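Long-range contacts in monoacylglycerol lipase (Palaeococcus ferrophilus, PDB 6QE2), which hydrolyses monoacylglycerols to a free fatty acid and glycerol, probably through the serine-hydrolase chemistry of the alpha/beta-hydrolase fold: residues S110-A115 with E209-L214; L149-D154 with P239-E244; G200-I205 with G230-I235. All coordinates share one frame; numbering follows the deposited sequence.

Contact 1: S110-A115 with E209-L214; sequences SSPALA and EGSRRL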
loop_
_atom_site.group_PDB
_atom_site.type_symbol
_atom_site.label_atom_id
_atom_site.label_comp_id
_atom_site.label_asym_id
_atom_site.label_seq_id
_atom_site.Cartn_x
_atom_site.Cartn_y
_atom_site.Cartn_z
ATOM N N SER A 110 -1.639 1.115 -5.482
ATOM C CA SER A 110 -0.596 0.577 -6.343
ATOM C C SER A 110 -0.323 -0.865 -5.939
ATOM O O SER A 110 0.011 -1.129 -4.782
ATOM C CB SER A 110 0.668 1.428 -6.225
ATOM O OG SER A 110 1.834 0.687 -6.541
ATOM N N SER A 111 -0.447 -1.792 -6.896
ATOM C CA SER A 111 -0.207 -3.217 -6.668
ATOM C C SER A 111 -0.775 -3.712 -5.339
ATOM O O SER A 111 -0.035 -4.302 -4.543
ATOM C CB SER A 111 1.296 -3.512 -6.711
ATOM O OG SER A 111 1.875 -3.092 -7.940
ATOM N N PRO A 112 -2.055 -3.485 -5.044
ATOM C CA PRO A 112 -2.578 -3.875 -3.730
ATOM C C PRO A 112 -2.572 -5.386 -3.556
ATOM O O PRO A 112 -2.742 -6.150 -4.513
ATOM C CB PRO A 112 -4.006 -3.316 -3.733
ATOM C CG PRO A 112 -4.369 -3.226 -5.183
ATOM C CD PRO A 112 -3.098 -2.880 -5.894
ATOM N N ALA A 113 -2.336 -5.811 -2.318
ATOM C CA ALA A 113 -2.257 -7.233 -1.977
ATOM C C ALA A 113 -3.672 -7.796 -1.912
ATOM O O ALA A 113 -4.321 -7.790 -0.866
ATOM C CB ALA A 113 -1.510 -7.420 -0.659
ATOM N N LEU A 114 -4.161 -8.294 -3.054
ATOM C CA LEU A 114 -5.528 -8.785 -3.175
ATOM C C LEU A 114 -5.605 -10.241 -3.621
ATOM O O LEU A 114 -6.710 -10.788 -3.733
ATOM C CB LEU A 114 -6.317 -7.906 -4.156
ATOM C CG LEU A 114 -6.517 -6.457 -3.701
ATOM C CD1 LEU A 114 -7.057 -5.613 -4.835
ATOM C CD2 LEU A 114 -7.455 -6.403 -2.503
ATOM N N ALA A 115 -4.470 -10.862 -3.910
ATOM C CA ALA A 115 -4.401 -12.263 -4.291
ATOM C C ALA A 115 -3.084 -12.817 -3.774
ATOM O O ALA A 115 -2.073 -12.109 -3.750
ATOM C CB ALA A 115 -4.504 -12.438 -5.809
ATOM N N GLU A 209 -4.665 -10.238 -11.037
ATOM C CA GLU A 209 -6.043 -10.673 -11.110
ATOM C C GLU A 209 -6.778 -10.291 -9.830
ATOM O O GLU A 209 -7.985 -10.140 -9.835
ATOM C CB GLU A 209 -6.155 -12.165 -11.393
ATOM C CG GLU A 209 -7.557 -12.614 -11.745
ATOM C CD GLU A 209 -8.053 -12.081 -13.076
ATOM O OE1 GLU A 209 -7.232 -11.724 -13.917
ATOM O OE2 GLU A 209 -9.269 -12.050 -13.280
ATOM N N GLY A 210 -6.050 -10.141 -8.728
ATOM C CA GLY A 210 -6.693 -9.736 -7.500
ATOM C C GLY A 210 -7.334 -8.367 -7.681
ATOM O O GLY A 210 -8.446 -8.161 -7.260
ATOM N N SER A 211 -6.622 -7.436 -8.299
ATOM C CA SER A 211 -7.164 -6.110 -8.593
ATOM C C SER A 211 -8.292 -6.167 -9.626
ATOM O O SER A 211 -9.272 -5.450 -9.534
ATOM C CB SER A 211 -6.072 -5.141 -9.029
ATOM O OG SER A 211 -5.363 -4.661 -7.922
ATOM N N ARG A 212 -8.131 -7.023 -10.623
ATOM C CA ARG A 212 -9.156 -7.166 -11.639
ATOM C C ARG A 212 -10.448 -7.665 -11.010
ATOM O O ARG A 212 -11.505 -7.214 -11.377
ATOM C CB ARG A 212 -8.703 -8.082 -12.776
ATOM C CG ARG A 212 -7.425 -7.645 -13.462
ATOM C CD ARG A 212 -7.138 -8.448 -14.723
ATOM N NE ARG A 212 -5.826 -8.141 -15.275
ATOM C CZ ARG A 212 -4.781 -8.948 -15.205
ATOM N NH1 ARG A 212 -4.895 -10.125 -14.627
ATOM N NH2 ARG A 212 -3.624 -8.587 -15.721
ATOM N N ARG A 213 -10.368 -8.618 -10.086
ATOM C CA ARG A 213 -11.572 -9.087 -9.416
ATOM C C ARG A 213 -12.197 -7.991 -8.572
ATOM O O ARG A 213 -13.389 -7.812 -8.564
ATOM C CB ARG A 213 -11.307 -10.291 -8.528
ATOM C CG ARG A 213 -10.827 -11.530 -9.239
ATOM C CD ARG A 213 -11.843 -12.081 -10.218
ATOM N NE ARG A 213 -11.530 -11.646 -11.565
ATOM C CZ ARG A 213 -12.352 -10.947 -12.328
ATOM N NH1 ARG A 213 -11.968 -10.573 -13.539
ATOM N NH2 ARG A 213 -13.559 -10.641 -11.886
ATOM N N LEU A 214 -11.362 -7.234 -7.876
ATOM C CA LEU A 214 -11.848 -6.160 -7.030
ATOM C C LEU A 214 -12.566 -5.098 -7.850
ATOM O O LEU A 214 -13.599 -4.606 -7.451
ATOM C CB LEU A 214 -10.723 -5.511 -6.234
ATOM C CG LEU A 214 -11.219 -4.406 -5.305
ATOM C CD1 LEU A 214 -12.052 -4.986 -4.187
ATOM C CD2 LEU A 214 -10.074 -3.600 -4.743
HETATM O O HOH W 1 -3.283 -6.166 -7.152
#

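Contact 2: L149-D154 with P239-E244; sequences LSRNPD and PEWGEE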
loop_
_atom_site.group_PDB
_atom_site.type_symbol
_atom_site.label_atom_id
_atom_site.label_comp_id
_atom_site.label_asym_id
_atom_site.label_seq_id
_atom_site.Cartn_x
_atom_site.Cartn_y
_atom_site.Cartn_z
ATOM N N LEU A 149 10.819 -7.523 -7.558
ATOM C CA LEU A 149 10.244 -6.214 -7.258
ATOM C C LEU A 149 10.163 -5.315 -8.483
ATOM O O LEU A 149 9.166 -4.609 -8.667
ATOM C CB LEU A 149 11.064 -5.523 -6.170
ATOM C CG LEU A 149 10.957 -6.106 -4.766
ATOM C CD1 LEU A 149 11.990 -5.437 -3.884
ATOM C CD2 LEU A 149 9.561 -5.893 -4.211
ATOM N N SER A 150 11.192 -5.321 -9.327
ATOM C CA SER A 150 11.289 -4.326 -10.382
ATOM C C SER A 150 12.153 -4.845 -11.519
ATOM O O SER A 150 13.134 -5.556 -11.288
ATOM C CB SER A 150 11.880 -3.015 -9.847
ATOM O OG SER A 150 12.106 -2.091 -10.899
ATOM N N ARG A 151 11.779 -4.476 -12.745
ATOM C CA ARG A 151 12.627 -4.722 -13.903
ATOM C C ARG A 151 13.867 -3.832 -13.924
ATOM O O ARG A 151 14.747 -4.047 -14.764
ATOM C CB ARG A 151 11.815 -4.530 -15.183
ATOM C CG ARG A 151 10.692 -5.539 -15.331
ATOM C CD ARG A 151 10.131 -5.553 -16.738
ATOM N NE ARG A 151 9.476 -4.297 -17.088
ATOM C CZ ARG A 151 8.884 -4.071 -18.255
ATOM N NH1 ARG A 151 8.865 -5.023 -19.189
ATOM N NH2 ARG A 151 8.309 -2.899 -18.492
ATOM N N ASN A 152 13.952 -2.845 -13.030
ATOM C CA ASN A 152 15.117 -1.973 -12.933
ATOM C C ASN A 152 16.118 -2.596 -11.969
ATOM O O ASN A 152 15.854 -2.629 -10.758
ATOM C CB ASN A 152 14.695 -0.587 -12.452
ATOM C CG ASN A 152 15.850 0.405 -12.369
ATOM O OD1 ASN A 152 17.024 0.038 -12.350
ATOM N ND2 ASN A 152 15.506 1.686 -12.318
ATOM N N PRO A 153 17.235 -3.096 -12.465
ATOM C CA PRO A 153 18.206 -3.742 -11.583
ATOM C C PRO A 153 18.774 -2.808 -10.517
ATOM O O PRO A 153 19.076 -3.258 -9.424
ATOM C CB PRO A 153 19.292 -4.220 -12.546
ATOM C CG PRO A 153 19.140 -3.357 -13.745
ATOM C CD PRO A 153 17.680 -3.078 -13.863
ATOM N N ASP A 154 18.900 -1.527 -10.831
ATOM C CA ASP A 154 19.429 -0.559 -9.883
ATOM C C ASP A 154 18.434 -0.298 -8.749
ATOM O O ASP A 154 18.821 -0.017 -7.623
ATOM C CB ASP A 154 19.800 0.738 -10.594
ATOM C CG ASP A 154 21.021 0.585 -11.483
ATOM O OD1 ASP A 154 20.977 1.056 -12.636
ATOM O OD2 ASP A 154 22.022 -0.006 -11.031
ATOM N N PRO A 239 11.701 0.848 -15.971
ATOM C CA PRO A 239 12.323 1.574 -17.090
ATOM C C PRO A 239 11.322 2.023 -18.114
ATOM O O PRO A 239 11.382 3.170 -18.571
ATOM C CB PRO A 239 13.300 0.532 -17.669
ATOM C CG PRO A 239 13.547 -0.467 -16.502
ATOM C CD PRO A 239 12.181 -0.562 -15.899
ATOM N N GLU A 240 10.354 1.182 -18.420
ATOM C CA GLU A 240 9.359 1.513 -19.431
ATOM C C GLU A 240 8.245 2.376 -18.864
ATOM O O GLU A 240 7.802 3.326 -19.519
ATOM C CB GLU A 240 8.788 0.223 -20.021
ATOM C CG GLU A 240 7.722 0.444 -21.054
ATOM C CD GLU A 240 7.238 -0.837 -21.686
ATOM O OE1 GLU A 240 7.687 -1.942 -21.261
ATOM O OE2 GLU A 240 6.376 -0.748 -22.597
ATOM N N TRP A 241 7.832 2.133 -17.614
ATOM C CA TRP A 241 6.574 2.672 -17.136
ATOM C C TRP A 241 6.659 3.629 -15.943
ATOM O O TRP A 241 5.631 4.213 -15.578
ATOM C CB TRP A 241 5.669 1.498 -16.733
ATOM C CG TRP A 241 5.267 0.632 -17.855
ATOM C CD1 TRP A 241 5.546 -0.681 -18.016
ATOM C CD2 TRP A 241 4.443 1.011 -18.955
ATOM N NE1 TRP A 241 4.936 -1.155 -19.162
ATOM C CE2 TRP A 241 4.241 -0.139 -19.747
ATOM C CE3 TRP A 241 3.831 2.206 -19.330
ATOM C CZ2 TRP A 241 3.496 -0.113 -20.904
ATOM C CZ3 TRP A 241 3.068 2.236 -20.467
ATOM C CH2 TRP A 241 2.915 1.079 -21.255
ATOM N N GLY A 242 7.831 3.797 -15.334
ATOM C CA GLY A 242 7.928 4.517 -14.057
ATOM C C GLY A 242 7.404 5.930 -14.167
ATOM O O GLY A 242 6.620 6.372 -13.330
ATOM N N GLU A 243 7.722 6.610 -15.276
ATOM C CA GLU A 243 7.300 8.000 -15.409
ATOM C C GLU A 243 5.805 8.100 -15.683
ATOM O O GLU A 243 5.100 8.940 -15.105
ATOM C CB GLU A 243 8.092 8.684 -16.521
ATOM C CG GLU A 243 7.823 10.164 -16.479
ATOM C CD GLU A 243 8.266 10.870 -17.749
ATOM O OE1 GLU A 243 9.256 10.423 -18.354
ATOM O OE2 GLU A 243 7.578 11.820 -18.160
ATOM N N GLU A 244 5.303 7.226 -16.541
ATOM C CA GLU A 244 3.880 7.172 -16.852
ATOM C C GLU A 244 3.050 6.828 -15.623
ATOM O O GLU A 244 1.956 7.350 -15.433
ATOM C CB GLU A 244 3.610 6.179 -17.983
ATOM C CG GLU A 244 2.216 6.281 -18.583
ATOM C CD GLU A 244 2.150 5.725 -19.995
ATOM O OE1 GLU A 244 3.216 5.598 -20.632
ATOM O OE2 GLU A 244 1.037 5.419 -20.471
HETATM O O HOH W 2 7.066 -4.256 -21.491
#

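Contact 3: G200-I205 with G230-I235; sequences GTADII and GAYHEI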
loop_
_atom_site.group_PDB
_atom_site.type_symbol
_atom_site.label_atom_id
_atom_site.label_comp_id
_atom_site.label_asym_id
_atom_site.label_seq_id
_atom_site.Cartn_x
_atom_site.Cartn_y
_atom_site.Cartn_z
ATOM N N GLY A 200 1.014 -3.983 -12.423
ATOM C CA GLY A 200 1.907 -4.477 -13.464
ATOM C C GLY A 200 1.511 -5.889 -13.853
ATOM O O GLY A 200 1.256 -6.730 -12.991
ATOM N N THR A 201 1.472 -6.153 -15.169
ATOM C CA THR A 201 0.928 -7.429 -15.625
ATOM C C THR A 201 1.827 -8.613 -15.295
ATOM O O THR A 201 1.337 -9.745 -15.249
ATOM C CB THR A 201 0.677 -7.419 -17.138
ATOM O OG1 THR A 201 1.921 -7.264 -17.832
ATOM C CG2 THR A 201 -0.273 -6.298 -17.527
ATOM N N ALA A 202 3.116 -8.384 -15.051
ATOM C CA ALA A 202 4.045 -9.464 -14.748
ATOM C C ALA A 202 4.308 -9.599 -13.257
ATOM O O ALA A 202 5.233 -10.316 -12.858
ATOM C CB ALA A 202 5.362 -9.250 -15.495
ATOM N N ASP A 203 3.500 -8.941 -12.431
ATOM C CA ASP A 203 3.654 -8.981 -10.984
ATOM C C ASP A 203 3.232 -10.351 -10.455
ATOM O O ASP A 203 2.080 -10.758 -10.628
ATOM C CB ASP A 203 2.797 -7.868 -10.379
ATOM C CG ASP A 203 2.964 -7.712 -8.882
ATOM O OD1 ASP A 203 3.673 -8.513 -8.238
ATOM O OD2 ASP A 203 2.369 -6.752 -8.349
ATOM N N ILE A 204 4.164 -11.075 -9.837
ATOM C CA ILE A 204 3.828 -12.319 -9.148
ATOM C C ILE A 204 3.856 -12.179 -7.632
ATOM O O ILE A 204 3.490 -13.134 -6.930
ATOM C CB ILE A 204 4.716 -13.496 -9.605
ATOM C CG1 ILE A 204 6.200 -13.180 -9.462
ATOM C CG2 ILE A 204 4.402 -13.863 -11.049
ATOM C CD1 ILE A 204 7.073 -14.279 -10.045
ATOM N N ILE A 205 4.286 -11.035 -7.102
ATOM C CA ILE A 205 4.218 -10.832 -5.661
ATOM C C ILE A 205 2.774 -10.582 -5.240
ATOM O O ILE A 205 2.292 -11.144 -4.247
ATOM C CB ILE A 205 5.137 -9.664 -5.251
ATOM C CG1 ILE A 205 6.601 -10.025 -5.509
ATOM C CG2 ILE A 205 4.922 -9.308 -3.789
ATOM C CD1 ILE A 205 7.553 -8.872 -5.369
ATOM N N GLY A 230 3.999 -5.793 -18.682
ATOM C CA GLY A 230 5.344 -6.248 -18.431
ATOM C C GLY A 230 5.946 -5.813 -17.112
ATOM O O GLY A 230 6.952 -6.392 -16.691
ATOM N N ALA A 231 5.364 -4.821 -16.444
ATOM C CA ALA A 231 5.947 -4.327 -15.206
ATOM C C ALA A 231 5.829 -5.366 -14.098
ATOM O O ALA A 231 4.917 -6.197 -14.087
ATOM C CB ALA A 231 5.274 -3.021 -14.777
ATOM N N TYR A 232 6.774 -5.313 -13.164
ATOM C CA TYR A 232 6.784 -6.181 -11.996
ATOM C C TYR A 232 5.955 -5.536 -10.880
ATOM O O TYR A 232 5.060 -4.721 -11.133
ATOM C CB TYR A 232 8.227 -6.443 -11.549
ATOM C CG TYR A 232 9.021 -7.367 -12.453
ATOM C CD1 TYR A 232 8.460 -7.907 -13.600
ATOM C CD2 TYR A 232 10.334 -7.701 -12.145
ATOM C CE1 TYR A 232 9.191 -8.748 -14.422
ATOM C CE2 TYR A 232 11.069 -8.544 -12.958
ATOM C CZ TYR A 232 10.497 -9.063 -14.093
ATOM O OH TYR A 232 11.231 -9.905 -14.905
ATOM N N HIS A 233 6.248 -5.907 -9.628
ATOM C CA HIS A 233 5.461 -5.464 -8.477
ATOM C C HIS A 233 5.592 -3.963 -8.243
ATOM O O HIS A 233 4.601 -3.288 -7.938
ATOM C CB HIS A 233 5.908 -6.245 -7.244
ATOM C CG HIS A 233 5.149 -5.919 -5.994
ATOM N ND1 HIS A 233 3.791 -6.125 -5.871
ATOM C CD2 HIS A 233 5.565 -5.428 -4.802
ATOM C CE1 HIS A 233 3.402 -5.767 -4.658
ATOM N NE2 HIS A 233 4.459 -5.336 -3.992
ATOM N N GLU A 234 6.801 -3.427 -8.364
ATOM C CA GLU A 234 7.037 -1.994 -8.198
ATOM C C GLU A 234 7.121 -1.362 -9.580
ATOM O O GLU A 234 8.078 -1.602 -10.324
ATOM C CB GLU A 234 8.304 -1.736 -7.392
ATOM C CG GLU A 234 8.163 -2.134 -5.944
ATOM C CD GLU A 234 9.382 -1.807 -5.114
ATOM O OE1 GLU A 234 10.341 -1.222 -5.658
ATOM O OE2 GLU A 234 9.379 -2.144 -3.913
ATOM N N ILE A 235 6.106 -0.570 -9.928
ATOM C CA ILE A 235 6.116 0.154 -11.195
ATOM C C ILE A 235 6.861 1.477 -11.079
ATOM O O ILE A 235 7.234 2.053 -12.116
ATOM C CB ILE A 235 4.672 0.366 -11.691
ATOM C CG1 ILE A 235 3.868 -0.928 -11.545
ATOM C CG2 ILE A 235 4.641 0.788 -13.158
ATOM C CD1 ILE A 235 2.374 -0.748 -11.705
#

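Contact 1: S110-A115 with E209-L214
Leu114 and Gly210 bring the backbones closest, their CA atoms 4.6 Å apart, where the irregular segment 110-115 runs against the N-terminal part of helix 209-217. Gly210 makes this approach possible: a side chain there would collide with the carbonyl carbon of Leu114 and the nitrogen of Ala115. Leu114 lays its CB against the backbone of Gly210, 3.7 Å from the carbonyl carbon, while the CB of Ala115 sits 3.9 Å from Gly210 CA. Leu114 has CG anti to its own carbonyl carbon (chi1 -65°) and CD1 anti to CA (chi2 169°); CD1 meets CD2 of Leu214 at 3.6 Å, and the two leucine side chains cross at about a right angle. Ile94 of helix 88-99 packs on both leucines and on Pro112. The polar element is Ser211, whose OG lies 3.2 Å from CG of the Pro112 ring and near CD1 of Leu114. No direct hydrogen bond joins the segments; a water bridges them instead, donating to Pro112 O at 2.7 Å and hydrogen-bonded to Ser211 OG at 2.7 Å. The contact is typical of the alpha/beta-hydrolase fold, in which a helix following one sheet strand, here 195-200, packs against the loop leaving the end of its neighbour, 106-110, close to the probable nucleophile elbow around Ser87.

Contact 2: L149-D154 with P239-E244
The charged part of the contact is between Arg151 and Glu240. NH2 of the arginine donates to Glu240 OE1 at 3.0 Å, a salt bridge with an N-H...O angle of 156°. The oxygen is met on its anti side, with the nitrogen well out of the carboxylate plane, and the guanidinium and carboxylate planes stand 26° apart. A water accepts from Arg151 NH1 at 3.0 Å; its second leg, to Glu240 OE1, is too short to be trusted and remains doubtful. The arginine chain bends at chi3 (-65°), whereas Glu240 is extended beyond CG and reaches out to meet it. Arg151 also has a second acidic partner, since its NE forms a salt bridge with Asp238; the guanidinium is thus held by two carboxylates, which would probably stabilise its positive charge and help hold its orientation.

Both segments lead into helices, 153-161 and 242-256, so the contact joins the approaches to two helices at the protein surface. Asn152 is the N-cap of the first: its OD1 accepts from Asp154 N at 2.9 Å. Just before it, Ser150 OG accepts from Asn152 N at 2.9 Å, forming an ST turn that shapes the chain ahead of the cap. The amide end of Asn152 reaches back to the loop before Pro239, where ND2 donates to Glu237 O.

Apolar packing is confined to the Pro239 ring, which lies against the turn, its CD 4.0 Å from Arg151 CB and its CG 4.2 Å from Asn152 CB.

The indole of Trp241 approaches the guanidinium obliquely, with CD1 3.6 Å from Arg151 NH2, and CG of Glu240 rests over one of its faces toward the rim. Its NE1 is bonded to Lys229 O, which helps hold the ring beside the arginine.

Contact 3: G200-I205 with G230-I235
Gly200 lies against Ala231 and Ile235, whose CD1 comes 3.6 Å from Gly200 N; a side chain on the glycine would strike the carbonyl oxygens of Ala231 and Tyr232. Thr201 OG1 accepts an almost straight bond from Gly230 N (2.7 Å, 178°). Ala202 N donates to Ala231 O at 3.0 Å, and Ala202 CB meets the edge of the Tyr232 ring. Asp203, ending the type I turn begun at Gly200, accepts from His233 ND1 through the syn side of OD2 at 2.9 Å; OD2 lies close to the imidazole plane, although carboxylate and ring are 63° apart. His233 has CG anti to its backbone N (chi1 -178°), with ND1 meeting the aspartate. OD2 is also bonded to Thr206 OG1. Ile205 covers one face of the imidazole in a CH-pi contact, CG2 standing 3.8 Å above the ring centre. His233 NE2 bonds to Ser87 OG, consistent with a Ser-His-Asp catalytic triad, and a glycerol sits beside it. An alanine in place of His233 would probably leave Asp203 OD2 and Ser87 without their shared mate and Ile205 CG2 without the ring beneath it. The two loops follow the neighbouring parallel strands 195-200 and 223-228 and precede helices 209-217 and 242-256.

How the contacts relate
From the N terminus, the chain leaves strand 106-110 through 110-115, which waits 94 residues for helix 209-217 to close contact 1. Segment 149-154 follows and opens the loop that contact 2 closes at 239-244, so contacts 1 and 2 cross without touching. Segment 200-205 comes before 209-214, and contact 3 closes at 230-235; it therefore crosses contact 1 but is nested inside contact 2. Contacts 1 and 3 meet where Ser111 OG probably bonds to His233 O, contacts 2 and 3 through a probable hydrogen bond from Glu234 N to Leu149 O. Contact 1 ties the end of strand 106-110 to helix 209-217, contact 3 the loops after 195-200 and 223-228, contact 2 the starts of helices 153-161 and 242-256.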